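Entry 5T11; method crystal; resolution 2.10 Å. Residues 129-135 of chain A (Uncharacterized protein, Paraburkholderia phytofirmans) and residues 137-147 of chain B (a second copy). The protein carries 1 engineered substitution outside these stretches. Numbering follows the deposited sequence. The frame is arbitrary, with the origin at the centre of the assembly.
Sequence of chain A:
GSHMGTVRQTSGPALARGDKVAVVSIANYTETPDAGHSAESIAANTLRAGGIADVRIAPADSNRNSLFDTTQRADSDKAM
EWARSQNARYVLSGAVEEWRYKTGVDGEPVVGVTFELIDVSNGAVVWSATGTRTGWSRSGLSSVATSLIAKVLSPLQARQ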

# COMPACT_ATOMS: atom_id res chain seq x y z
N ALA A 129 -16.65 41.50 5.70
CA ALA A 129 -16.28 41.25 4.32
C ALA A 129 -16.00 39.77 4.11
O ALA A 129 -15.55 39.07 5.02
CB ALA A 129 -15.04 42.05 3.89
N THR A 130 -16.25 39.32 2.89
CA THR A 130 -15.95 37.97 2.45
C THR A 130 -15.12 38.05 1.19
O THR A 130 -15.42 38.84 0.29
CB THR A 130 -17.22 37.17 2.18
OG1 THR A 130 -18.01 37.13 3.37
CG2 THR A 130 -16.87 35.73 1.73
N GLY A 131 -14.06 37.23 1.12
CA GLY A 131 -13.26 37.19 -0.08
C GLY A 131 -12.83 35.77 -0.45
O GLY A 131 -12.58 34.93 0.43
N THR A 132 -12.75 35.49 -1.75
CA THR A 132 -12.24 34.22 -2.23
C THR A 132 -11.33 34.49 -3.41
O THR A 132 -11.53 35.46 -4.15
CB THR A 132 -13.37 33.25 -2.64
OG1 THR A 132 -14.05 33.78 -3.79
CG2 THR A 132 -14.39 33.05 -1.52
N ARG A 133 -10.33 33.64 -3.59
CA ARG A 133 -9.50 33.71 -4.78
C ARG A 133 -9.02 32.32 -5.16
O ARG A 133 -8.78 31.47 -4.30
CB ARG A 133 -8.30 34.65 -4.58
CG ARG A 133 -7.55 34.92 -5.88
CD ARG A 133 -6.53 36.02 -5.70
NE ARG A 133 -7.15 37.28 -5.27
CZ ARG A 133 -6.48 38.43 -5.20
NH1 ARG A 133 -5.20 38.46 -5.53
NH2 ARG A 133 -7.09 39.54 -4.80
N THR A 134 -8.90 32.09 -6.47
CA THR A 134 -8.26 30.90 -7.02
C THR A 134 -7.06 31.36 -7.83
O THR A 134 -7.20 32.17 -8.75
CB THR A 134 -9.24 30.11 -7.90
OG1 THR A 134 -10.35 29.67 -7.11
CG2 THR A 134 -8.55 28.87 -8.53
N GLY A 135 -5.88 30.83 -7.50
CA GLY A 135 -4.66 31.18 -8.21
C GLY A 135 -4.46 30.32 -9.46
O GLY A 135 -5.25 29.44 -9.80
N SER B 137 -13.76 22.86 -13.60
CA SER B 137 -12.54 22.30 -13.04
C SER B 137 -11.64 23.37 -12.44
O SER B 137 -10.88 23.09 -11.50
CB SER B 137 -11.80 21.54 -14.12
OG SER B 137 -12.71 20.76 -14.85
N ARG B 138 -11.69 24.59 -12.97
CA ARG B 138 -10.77 25.64 -12.53
C ARG B 138 -11.28 26.43 -11.33
O ARG B 138 -10.53 27.24 -10.79
CB ARG B 138 -10.48 26.62 -13.67
CG ARG B 138 -11.60 27.62 -13.87
CD ARG B 138 -11.21 28.76 -14.81
NE ARG B 138 -10.98 28.30 -16.17
CZ ARG B 138 -11.94 27.84 -16.96
NH1 ARG B 138 -11.65 27.44 -18.20
NH2 ARG B 138 -13.18 27.76 -16.51
N SER B 139 -12.53 26.23 -10.91
CA SER B 139 -13.10 27.09 -9.89
C SER B 139 -12.75 26.61 -8.48
O SER B 139 -12.34 25.47 -8.26
CB SER B 139 -14.62 27.20 -10.04
OG SER B 139 -15.19 25.99 -10.51
N GLY B 140 -12.90 27.53 -7.53
CA GLY B 140 -12.64 27.25 -6.13
C GLY B 140 -13.93 26.90 -5.40
O GLY B 140 -14.98 27.51 -5.63
N LEU B 141 -13.84 25.90 -4.53
CA LEU B 141 -14.99 25.53 -3.72
C LEU B 141 -15.53 26.73 -2.95
O LEU B 141 -16.74 27.01 -2.97
CB LEU B 141 -14.59 24.40 -2.77
CG LEU B 141 -15.62 23.88 -1.77
CD1 LEU B 141 -16.93 23.55 -2.46
CD2 LEU B 141 -15.06 22.65 -1.07
N SER B 142 -14.66 27.47 -2.26
CA SER B 142 -15.18 28.60 -1.50
C SER B 142 -15.77 29.69 -2.41
O SER B 142 -16.76 30.32 -2.03
CB SER B 142 -14.11 29.19 -0.56
OG SER B 142 -12.96 29.62 -1.28
N SER B 143 -15.21 29.91 -3.60
CA SER B 143 -15.84 30.85 -4.53
C SER B 143 -17.25 30.40 -4.90
O SER B 143 -18.20 31.19 -4.89
CB SER B 143 -15.00 31.03 -5.79
OG SER B 143 -13.87 31.85 -5.55
N VAL B 144 -17.41 29.11 -5.22
CA VAL B 144 -18.72 28.60 -5.57
C VAL B 144 -19.68 28.71 -4.39
O VAL B 144 -20.82 29.16 -4.52
CB VAL B 144 -18.62 27.15 -6.09
CG1 VAL B 144 -20.00 26.54 -6.19
CG2 VAL B 144 -17.95 27.14 -7.47
N ALA B 145 -19.23 28.29 -3.21
CA ALA B 145 -20.10 28.34 -2.03
C ALA B 145 -20.53 29.78 -1.71
O ALA B 145 -21.70 30.03 -1.38
CB ALA B 145 -19.40 27.71 -0.84
N THR B 146 -19.60 30.74 -1.78
CA THR B 146 -19.94 32.10 -1.40
C THR B 146 -20.91 32.71 -2.40
O THR B 146 -21.91 33.34 -2.02
CB THR B 146 -18.67 32.96 -1.28
OG1 THR B 146 -17.95 32.91 -2.52
CG2 THR B 146 -17.78 32.47 -0.14
N SER B 147 -20.62 32.54 -3.69
CA SER B 147 -21.51 33.02 -4.75
C SER B 147 -22.91 32.43 -4.62
O SER B 147 -23.91 33.13 -4.82
CB SER B 147 -20.90 32.69 -6.11
OG SER B 147 -21.60 33.27 -7.18
O HOH W 1 -13.21 30.09 -8.47
O HOH W 2 -12.15 29.85 -4.12

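A single direct hydrogen bond joins the two stretches, and it is a short one between two hydroxyls: A:Thr132 OG1 and B:Ser143 OG lie 2.6 Å apart. Most of the remaining polar contact runs through two ordered waters. The interface is small, 296 Å² buried counting both sides, and threonine, serine and glycine supply most of it.

The strand of chain A passes the first turns of the chain B helix at an angle of 141° between their N-to-C directions, with the axes approaching to 7.5 Å. Strand alternation sets the pattern. A:Thr130, A:Thr132 and A:Thr134 point their CA-to-CB bonds toward chain B, whereas A:Arg133 points away and A:Gly131 touches nothing across the contact.

A:Thr132 occupies the centre and is the residue most covered by the other stretch. Its p rotamer places OG1 against B:Ser143 OG, while its methyl CG2 packs on the helix, 3.7 Å from B:Ser142 O and 3.7 Å from B:Thr146 CG2. The methyl of A:Thr130 extends this apolar patch, its CG2 lying 3.9 Å from B:Thr146 CG2. Threonine suits these positions because one short side chain offers both a hydroxyl and a methyl. B:Thr146 also uses both: CG2 meets the strand while OG1 lies 2.9 Å from B:Ser142 O and 2.9 Å from B:Ser143 O, turned back to the carbonyls of its own helix.

Toward the helix N terminus the backbones remain close, with A:Thr134 CA 5.8 Å from B:Gly140 CA. B:Gly140 holds the N-cap position, and the absence of a side chain matters here, since a CB in ideal geometry would come within 2.6 Å of A:Thr134 OG1, a clash. That hydroxyl is 3.4 Å from B:Gly140 N, but the angle is too poor for a hydrogen bond. Water 1 bridges them instead, accepting from B:Gly140 N at 2.7 Å and bonding to A:Thr134 OG1 at 3.2 Å. The methyl of A:Thr134 is also in close contact, with CG2 3.4 Å from B:Arg138 O; the B:Arg138 side chain sets off sideways to the strand, and its end leads away.

Water 2 links the two serines at the start of the helix. It donates to B:Ser142 OG at 3.0 Å and bonds to B:Ser143 OG, also at 3.0 Å, with a weak bond of 3.5 Å to A:Thr134 OG1. B:Ser143 OG thus connects directly to A:Thr132 and, through this water, to B:Ser142 and A:Thr134.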